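Local coordinates for protein thiosulfate reductase (Thermus thermophilus, PDB 2VPZ) that probably acts as a molybdenum-dependent oxidoreductase on thiosulfate or polysulfide, using a molybdopterin guanine dinucleotide cofactor and a [4Fe-4S] cluster, at residues 715-718 with 719-722; 264-267 with 268-272. One frame throughout, in Å; residues are numbered along the deposited sequence.

Contact 1. Residues 715-718 with 719-722; sequences SDNY and LQTR. With MGD (2-amino-5,6-dimercapto-7-methyl-3,7,8a,9-tetrahydro-8-oxa-1,3,9,10-tetraaza-anthracen-4-one guanosine dinucleotide), chain H.
D716 O receives the backbone N of L719 at 3.0 Å, and N717 O receives Q720 N in a weaker bond, which curls the chain into a short turn with helical phi/psi at 716-718. The turn opens with an ST motif, the hydroxyl OG of S715 accepting from the backbone N of Y718, and it forms part of the pterin pocket in the family's dinucleotide-binding domain. D716 and Q720 carry the contact with MGD. With CG between its backbone N and carbonyl carbon (chi1 71°), D716 turns OD2 to meet both Q720 NE2 and the pterin; its carboxylate plane stands 79° from that of the Q720 amide. Q720 NE2 reaches D716 OD2 at 3.2 Å, on the anti side but tilted out of the carboxylate plane. The same OD2 accepts MGD N18 at 3.2 Å and, weakly, the amino group N19, so three donors converge on one oxygen. Its partner OD1 is held by H697 ND1, which probably helps to fix the carboxylate's rotation. Q720 bends at chi2 (142°), bringing OE1 within 3.0 Å of MGD N19, which thus donates weakly to both OE1 and OD2. Q720 OE1 and D716 OD2, two acceptors, approach to 3.1 Å. Away from the pterin, L719 CD1 packs 3.6 Å from S715 O, and a water donates both to N717 O at 2.8 Å and to Q720 O at 2.9 Å.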
ATOM      1  N   SER A 715     -24.299  27.853 -19.110  1.00 33.65           N
ATOM      2  CA  SER A 715     -25.595  27.671 -18.431  1.00 32.90           C
ATOM      3  C   SER A 715     -26.369  26.469 -19.034  1.00 32.57           C
ATOM      4  O   SER A 715     -26.599  26.454 -20.236  1.00 32.00           O
ATOM      5  CB  SER A 715     -26.490  28.926 -18.551  1.00 33.73           C
ATOM      6  OG  SER A 715     -27.835  28.630 -18.203  1.00 36.42           O
ATOM      7  N   ASP A 716     -26.752  25.463 -18.239  1.00 31.89           N
ATOM      8  CA  ASP A 716     -27.519  24.328 -18.786  1.00 33.10           C
ATOM      9  C   ASP A 716     -28.938  24.776 -19.239  1.00 34.38           C
ATOM     10  O   ASP A 716     -29.420  24.371 -20.321  1.00 33.96           O
ATOM     11  CB  ASP A 716     -27.595  23.136 -17.786  1.00 33.30           C
ATOM     12  CG  ASP A 716     -28.499  23.389 -16.557  1.00 31.68           C
ATOM     13  OD1 ASP A 716     -28.298  24.386 -15.838  1.00 31.87           O
ATOM     14  OD2 ASP A 716     -29.397  22.557 -16.313  1.00 33.75           O
ATOM     15  N   ASN A 717     -29.567  25.637 -18.431  1.00 34.79           N
ATOM     16  CA  ASN A 717     -30.917  26.211 -18.677  1.00 34.31           C
ATOM     17  C   ASN A 717     -31.017  27.041 -19.972  1.00 34.69           C
ATOM     18  O   ASN A 717     -32.048  27.015 -20.645  1.00 34.46           O
ATOM     19  CB  ASN A 717     -31.376  27.100 -17.515  1.00 32.07           C
ATOM     20  CG  ASN A 717     -32.879  27.297 -17.509  1.00 32.97           C
ATOM     21  OD1 ASN A 717     -33.390  28.420 -17.443  1.00 34.53           O
ATOM     22  ND2 ASN A 717     -33.598  26.191 -17.578  1.00 31.00           N
ATOM     23  N   TYR A 718     -29.978  27.803 -20.304  1.00 35.23           N
ATOM     24  CA  TYR A 718     -30.015  28.557 -21.555  1.00 34.81           C
ATOM     25  C   TYR A 718     -29.923  27.594 -22.752  1.00 35.53           C
ATOM     26  O   TYR A 718     -30.226  27.972 -23.883  1.00 36.10           O
ATOM     27  CB  TYR A 718     -28.906  29.607 -21.649  1.00 32.78           C
ATOM     28  CG  TYR A 718     -29.301  30.966 -21.105  1.00 30.85           C
ATOM     29  CD1 TYR A 718     -29.296  31.203 -19.743  1.00 29.51           C
ATOM     30  CD2 TYR A 718     -29.686  32.013 -21.956  1.00 30.27           C
ATOM     31  CE1 TYR A 718     -29.656  32.443 -19.223  1.00 29.54           C
ATOM     32  CE2 TYR A 718     -30.056  33.270 -21.445  1.00 28.21           C
ATOM     33  CZ  TYR A 718     -30.034  33.476 -20.069  1.00 29.70           C
ATOM     34  OH  TYR A 718     -30.369  34.693 -19.519  1.00 30.04           O
ATOM     35  N   LEU A 719     -29.527  26.350 -22.515  1.00 35.25           N
ATOM     36  CA  LEU A 719     -29.432  25.374 -23.606  1.00 35.30           C
ATOM     37  C   LEU A 719     -30.665  24.495 -23.663  1.00 35.45           C
ATOM     38  O   LEU A 719     -30.880  23.781 -24.638  1.00 35.88           O
ATOM     39  CB  LEU A 719     -28.204  24.481 -23.442  1.00 35.01           C
ATOM     40  CG  LEU A 719     -26.860  25.101 -23.776  1.00 36.70           C
ATOM     41  CD1 LEU A 719     -25.717  24.386 -23.055  1.00 36.30           C
ATOM     42  CD2 LEU A 719     -26.665  25.047 -25.285  1.00 37.49           C
ATOM     43  N   GLN A 720     -31.447  24.525 -22.584  1.00 36.64           N
ATOM     44  CA  GLN A 720     -32.674  23.729 -22.480  1.00 38.30           C
ATOM     45  C   GLN A 720     -33.833  24.561 -23.034  1.00 39.11           C
ATOM     46  O   GLN A 720     -34.636  25.173 -22.332  1.00 38.95           O
ATOM     47  CB  GLN A 720     -32.882  23.261 -21.022  1.00 37.33           C
ATOM     48  CG  GLN A 720     -31.946  22.087 -20.652  1.00 38.28           C
ATOM     49  CD  GLN A 720     -31.379  22.125 -19.225  1.00 39.97           C
ATOM     50  OE1 GLN A 720     -31.442  23.150 -18.537  1.00 40.14           O
ATOM     51  NE2 GLN A 720     -30.790  20.998 -18.787  1.00 39.78           N
ATOM     52  N   THR A 721     -33.863  24.567 -24.351  1.00 40.30           N
ATOM     53  CA  THR A 721     -34.816  25.310 -25.130  1.00 41.53           C
ATOM     54  C   THR A 721     -36.212  24.648 -25.192  1.00 41.57           C
ATOM     55  O   THR A 721     -37.234  25.336 -25.135  1.00 41.91           O
ATOM     56  CB  THR A 721     -34.226  25.533 -26.560  1.00 41.91           C
ATOM     57  OG1 THR A 721     -33.626  26.810 -26.647  1.00 43.56           O
ATOM     58  CG2 THR A 721     -35.296  25.337 -27.618  1.00 43.37           C
ATOM     59  N   ARG A 722     -36.206  23.318 -25.276  1.00 43.59           N
ATOM     60  CA  ARG A 722     -37.415  22.466 -25.342  1.00 45.28           C
ATOM     61  C   ARG A 722     -37.549  21.561 -24.088  1.00 44.88           C
ATOM     62  O   ARG A 722     -36.596  21.423 -23.335  1.00 44.98           O
ATOM     63  CB  ARG A 722     -37.346  21.541 -26.584  1.00 47.21           C
ATOM     64  CG  ARG A 722     -36.959  22.200 -27.935  1.00 50.85           C
ATOM     65  CD  ARG A 722     -36.538  21.141 -28.995  1.00 54.08           C
ATOM     66  NE  ARG A 722     -36.315  21.620 -30.367  1.00 57.39           N
ATOM     67  CZ  ARG A 722     -36.036  20.846 -31.421  1.00 58.32           C
ATOM     68  NH1 ARG A 722     -35.938  19.531 -31.272  1.00 57.73           N
ATOM     69  NH2 ARG A 722     -35.863  21.380 -32.635  1.00 58.27           N
TER
HETATM   70  PB  MGD H1765     -31.647  29.450  -7.232  1.00 36.68           P
HETATM   71  O1B MGD H1765     -30.859  29.452  -8.506  1.00 34.60           O
HETATM   72  O2B MGD H1765     -30.933  29.290  -5.925  1.00 34.50           O
HETATM   73  O3B MGD H1765     -32.839  28.406  -7.535  1.00 31.19           O
HETATM   74  O3A MGD H1765     -34.733  26.856  -8.085  1.00 28.85           O
HETATM   75  PA  MGD H1765     -34.437  28.229  -7.328  1.00 31.64           P
HETATM   76  O1A MGD H1765     -34.574  28.212  -5.814  1.00 29.82           O
HETATM   77  O2A MGD H1765     -35.119  29.282  -8.129  1.00 31.57           O
HETATM   78  O5' MGD H1765     -32.427  30.803  -7.100  1.00 35.59           O
HETATM   79  C5' MGD H1765     -32.638  31.433  -5.836  1.00 39.01           C
HETATM   80  C4' MGD H1765     -32.988  32.890  -6.138  1.00 40.29           C
HETATM   81  O4' MGD H1765     -33.406  33.337  -4.853  1.00 41.49           O
HETATM   82  C3' MGD H1765     -31.833  33.772  -6.535  1.00 41.88           C
HETATM   83  O3' MGD H1765     -32.411  34.868  -7.256  1.00 41.72           O
HETATM   84  C2' MGD H1765     -31.291  34.215  -5.167  1.00 42.66           C
HETATM   85  O2' MGD H1765     -30.580  35.410  -5.360  1.00 45.60           O
HETATM   86  C1' MGD H1765     -32.562  34.412  -4.337  1.00 43.21           C
HETATM   87  N9  MGD H1765     -32.476  34.337  -2.829  1.00 41.66           N
HETATM   88  C8  MGD H1765     -31.664  33.555  -2.116  1.00 42.13           C
HETATM   89  N7  MGD H1765     -31.840  33.672  -0.780  1.00 41.18           N
HETATM   90  C5  MGD H1765     -32.856  34.541  -0.587  1.00 41.56           C
HETATM   91  C6  MGD H1765     -33.641  35.115   0.594  1.00 40.39           C
HETATM   92  O6  MGD H1765     -33.353  34.843   1.813  1.00 37.09           O
HETATM   93  N1  MGD H1765     -34.658  35.980   0.271  1.00 39.81           N
HETATM   94  C2  MGD H1765     -34.993  36.339  -1.007  1.00 40.45           C
HETATM   95  N2  MGD H1765     -36.008  37.208  -1.304  1.00 40.33           N
HETATM   96  N3  MGD H1765     -34.330  35.823  -2.051  1.00 41.69           N
HETATM   97  C4  MGD H1765     -33.266  34.960  -1.953  1.00 41.31           C
HETATM   98  C10 MGD H1765     -34.626  25.561  -7.418  1.00 30.87           C
HETATM   99  C11 MGD H1765     -35.232  24.541  -8.322  1.00 32.27           C
HETATM  100  O11 MGD H1765     -34.726  24.830  -9.626  1.00 34.53           O
HETATM  101  C12 MGD H1765     -35.033  23.112  -7.978  1.00 34.05           C
HETATM  102  S12 MGD H1765     -35.333  22.506  -6.402  1.00 31.04           S
HETATM  103  C13 MGD H1765     -34.686  22.204  -8.890  1.00 34.68           C
HETATM  104  S13 MGD H1765     -34.388  20.590  -8.619  1.00 32.93           S
HETATM  105  C14 MGD H1765     -34.536  22.426 -10.295  1.00 36.21           C
HETATM  106  N15 MGD H1765     -33.102  22.240 -10.657  1.00 39.49           N
HETATM  107  C16 MGD H1765     -32.798  22.644 -11.935  1.00 41.52           C
HETATM  108  C17 MGD H1765     -31.720  22.136 -12.788  1.00 40.56           C
HETATM  109  O17 MGD H1765     -30.913  21.261 -12.353  1.00 41.77           O
HETATM  110  N18 MGD H1765     -31.628  22.609 -14.031  1.00 41.55           N
HETATM  111  C19 MGD H1765     -32.468  23.532 -14.538  1.00 41.42           C
HETATM  112  N19 MGD H1765     -32.305  24.049 -15.794  1.00 40.69           N
HETATM  113  N20 MGD H1765     -33.483  24.000 -13.810  1.00 41.12           N
HETATM  114  C21 MGD H1765     -33.693  23.644 -12.547  1.00 40.59           C
HETATM  115  N22 MGD H1765     -34.684  24.198 -11.841  1.00 38.99           N
HETATM  116  C23 MGD H1765     -35.097  23.793 -10.540  1.00 35.78           C
HETATM  117  O   HOH W   1     -33.938  28.034 -22.409  1.00 26.75           O

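Contact 2. Residues 264-267 with 268-272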
ATOM      1  N   TRP A 264     -37.235  -6.179 -13.352  1.00 51.39           N
ATOM      2  CA  TRP A 264     -36.930  -6.581 -11.983  1.00 51.52           C
ATOM      3  C   TRP A 264     -38.270  -6.981 -11.328  1.00 52.31           C
ATOM      4  O   TRP A 264     -38.327  -7.930 -10.539  1.00 52.64           O
ATOM      5  CB  TRP A 264     -36.249  -5.467 -11.172  1.00 49.78           C
ATOM      6  CG  TRP A 264     -34.748  -5.326 -11.379  1.00 47.21           C
ATOM      7  CD1 TRP A 264     -33.894  -6.243 -11.948  1.00 46.70           C
ATOM      8  CD2 TRP A 264     -33.928  -4.203 -11.012  1.00 46.21           C
ATOM      9  NE1 TRP A 264     -32.609  -5.750 -11.958  1.00 45.88           N
ATOM     10  CE2 TRP A 264     -32.600  -4.506 -11.390  1.00 45.30           C
ATOM     11  CE3 TRP A 264     -34.193  -2.970 -10.398  1.00 44.37           C
ATOM     12  CZ2 TRP A 264     -31.526  -3.609 -11.173  1.00 44.23           C
ATOM     13  CZ3 TRP A 264     -33.135  -2.073 -10.176  1.00 44.39           C
ATOM     14  CH2 TRP A 264     -31.815  -2.403 -10.568  1.00 43.30           C
ATOM     15  N   ILE A 265     -39.339  -6.250 -11.645  1.00 52.78           N
ATOM     16  CA  ILE A 265     -40.696  -6.536 -11.130  1.00 53.10           C
ATOM     17  C   ILE A 265     -41.020  -7.973 -11.615  1.00 53.91           C
ATOM     18  O   ILE A 265     -41.468  -8.825 -10.845  1.00 54.50           O
ATOM     19  CB  ILE A 265     -41.795  -5.490 -11.673  1.00 52.76           C
ATOM     20  CG1 ILE A 265     -41.835  -4.218 -10.803  1.00 50.59           C
ATOM     21  CG2 ILE A 265     -43.181  -6.169 -11.722  1.00 53.15           C
ATOM     22  CD1 ILE A 265     -42.494  -2.987 -11.501  1.00 48.70           C
ATOM     23  N   HIS A 266     -40.765  -8.226 -12.895  1.00 54.71           N
ATOM     24  CA  HIS A 266     -40.946  -9.554 -13.496  1.00 55.23           C
ATOM     25  C   HIS A 266     -40.134 -10.657 -12.762  1.00 55.48           C
ATOM     26  O   HIS A 266     -40.670 -11.731 -12.485  1.00 55.82           O
ATOM     27  CB  HIS A 266     -40.542  -9.574 -15.003  1.00 56.00           C
ATOM     28  CG  HIS A 266     -40.554 -10.911 -15.663  1.00 57.89           C
ATOM     29  ND1 HIS A 266     -41.351 -11.195 -16.743  1.00 58.01           N
ATOM     30  CD2 HIS A 266     -39.866 -12.024 -15.412  1.00 57.79           C
ATOM     31  CE1 HIS A 266     -41.164 -12.440 -17.122  1.00 57.62           C
ATOM     32  NE2 HIS A 266     -40.260 -12.965 -16.322  1.00 57.48           N
ATOM     33  N   VAL A 267     -38.855 -10.422 -12.454  1.00 55.60           N
ATOM     34  CA  VAL A 267     -38.058 -11.457 -11.776  1.00 54.44           C
ATOM     35  C   VAL A 267     -38.537 -11.788 -10.334  1.00 55.41           C
ATOM     36  O   VAL A 267     -38.550 -12.947  -9.946  1.00 55.80           O
ATOM     37  CB  VAL A 267     -36.493 -11.154 -11.775  1.00 52.97           C
ATOM     38  CG1 VAL A 267     -35.730 -12.256 -10.998  1.00 51.86           C
ATOM     39  CG2 VAL A 267     -35.965 -11.072 -13.225  1.00 52.25           C
ATOM     40  N   LEU A 268     -38.965 -10.791  -9.559  1.00 56.28           N
ATOM     41  CA  LEU A 268     -39.475 -11.014  -8.192  1.00 58.19           C
ATOM     42  C   LEU A 268     -40.874 -11.692  -8.187  1.00 60.07           C
ATOM     43  O   LEU A 268     -41.213 -12.433  -7.252  1.00 60.50           O
ATOM     44  CB  LEU A 268     -39.506  -9.700  -7.368  1.00 57.43           C
ATOM     45  CG  LEU A 268     -38.263  -8.786  -7.301  1.00 55.74           C
ATOM     46  CD1 LEU A 268     -38.644  -7.390  -6.749  1.00 55.41           C
ATOM     47  CD2 LEU A 268     -37.155  -9.442  -6.454  1.00 54.75           C
ATOM     48  N   ILE A 269     -41.697 -11.430  -9.202  1.00 61.32           N
ATOM     49  CA  ILE A 269     -43.017 -12.055  -9.301  1.00 61.84           C
ATOM     50  C   ILE A 269     -42.903 -13.482  -9.907  1.00 62.45           C
ATOM     51  O   ILE A 269     -43.350 -14.455  -9.296  1.00 63.17           O
ATOM     52  CB  ILE A 269     -44.053 -11.165 -10.168  1.00 61.87           C
ATOM     53  CG1 ILE A 269     -44.555  -9.968  -9.357  1.00 61.38           C
ATOM     54  CG2 ILE A 269     -45.251 -12.035 -10.628  1.00 61.73           C
ATOM     55  CD1 ILE A 269     -45.329  -8.895 -10.171  1.00 61.41           C
ATOM     56  N   TYR A 270     -42.253 -13.614 -11.063  1.00 63.15           N
ATOM     57  CA  TYR A 270     -42.092 -14.904 -11.756  1.00 63.69           C
ATOM     58  C   TYR A 270     -41.100 -15.945 -11.217  1.00 63.60           C
ATOM     59  O   TYR A 270     -41.209 -17.127 -11.524  1.00 64.12           O
ATOM     60  CB  TYR A 270     -41.864 -14.703 -13.262  1.00 65.13           C
ATOM     61  CG  TYR A 270     -43.119 -14.337 -14.025  1.00 67.18           C
ATOM     62  CD1 TYR A 270     -43.764 -13.118 -13.791  1.00 68.16           C
ATOM     63  CD2 TYR A 270     -43.685 -15.213 -14.963  1.00 68.02           C
ATOM     64  CE1 TYR A 270     -44.944 -12.767 -14.463  1.00 69.19           C
ATOM     65  CE2 TYR A 270     -44.870 -14.876 -15.647  1.00 68.82           C
ATOM     66  CZ  TYR A 270     -45.494 -13.649 -15.391  1.00 69.52           C
ATOM     67  OH  TYR A 270     -46.653 -13.300 -16.042  1.00 70.91           O
ATOM     68  N   GLU A 271     -40.101 -15.510 -10.453  1.00 63.40           N
ATOM     69  CA  GLU A 271     -39.179 -16.466  -9.877  1.00 63.58           C
ATOM     70  C   GLU A 271     -39.651 -16.731  -8.462  1.00 64.37           C
ATOM     71  O   GLU A 271     -39.017 -17.462  -7.691  1.00 64.09           O
ATOM     72  CB  GLU A 271     -37.732 -16.004  -9.894  1.00 63.25           C
ATOM     73  CG  GLU A 271     -36.985 -16.326 -11.169  1.00 62.88           C
ATOM     74  CD  GLU A 271     -35.504 -16.057 -11.041  1.00 63.62           C
ATOM     75  OE1 GLU A 271     -35.050 -15.939  -9.883  1.00 63.96           O
ATOM     76  OE2 GLU A 271     -34.808 -15.972 -12.073  1.00 63.84           O
ATOM     77  N   ASP A 272     -40.753 -16.089  -8.120  1.00 66.05           N
ATOM     78  CA  ASP A 272     -41.397 -16.277  -6.827  1.00 67.82           C
ATOM     79  C   ASP A 272     -40.510 -15.870  -5.632  1.00 67.76           C
ATOM     80  O   ASP A 272     -40.384 -16.629  -4.664  1.00 67.86           O
ATOM     81  CB  ASP A 272     -41.791 -17.756  -6.745  1.00 70.11           C
ATOM     82  CG  ASP A 272     -42.746 -18.077  -5.605  1.00 72.09           C
ATOM     83  OD1 ASP A 272     -43.757 -17.354  -5.476  1.00 72.88           O
ATOM     84  OD2 ASP A 272     -42.474 -19.055  -4.880  1.00 73.44           O
TER
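H266 and Y270, one helical turn apart, form an aromatic stack near the C-terminal end of helix 257-270, in a local i to i+4 contact. The rings are nearly parallel, their planes 14° apart and their centroids separated by 4.5 Å. The overlap is offset: Y270 CG lies over one face of the imidazole, displaced toward its rim, while H266 CE1 lies over one face of the phenol ring. The closest approach between the two side chains is H266 NE2 to Y270 CB, at 3.9 Å. With its CG anti to the backbone N (chi1 174°), H266 swings its ring along the helix toward Y270. Polar partners pin both rings, since H266 ND1 bonds to V293 O and Y270 OH to K290 O. Regular helical bonds underlie the stack, among them Y270 N to H266 O at 2.8 Å and I269 N to I265 O at 3.1 Å. The last regular helical bond here runs from E271 N to V267 O at 3.0 Å. D272, with positive phi (62°), then ends the helix in a Schellman motif, its N bonding back to I269 O at 3.3 Å. On another face, I265 and I269 lie side by side, CG2 of I265 touching CD1 of I269 at 3.8 Å, and both pack against helices 287-292 and 341-354. V267 and E271 make a similar pair facing helix 309-320. There V267 CG1 lies alongside the extended glutamate chain, 3.8 Å from E271 CD, while E271 OE2 forms a salt bridge with R317.

In the fold
Contact 1 lies in the dinucleotide-binding part of the sequence and contact 2 in the molybdopterin oxidoreductase part, and they do not touch: their centres are 40 Å apart and their nearest atoms about 25 Å. Their relation to the cofactors differs as well. D716 and Q720 of contact 1 bond to the pterin of one MGD, with the side chain of D716 about 12 Å from the molybdenum and that of Q720 about 10 Å from another MGD. Residues 264-272 sit farther out, 34 Å from the chain centre against 18 Å for contact 1, and form a contact within one helix, whose outer side chains meet neighbouring helices and loops; the side chain of W264 is about 9 Å from a bound MGD.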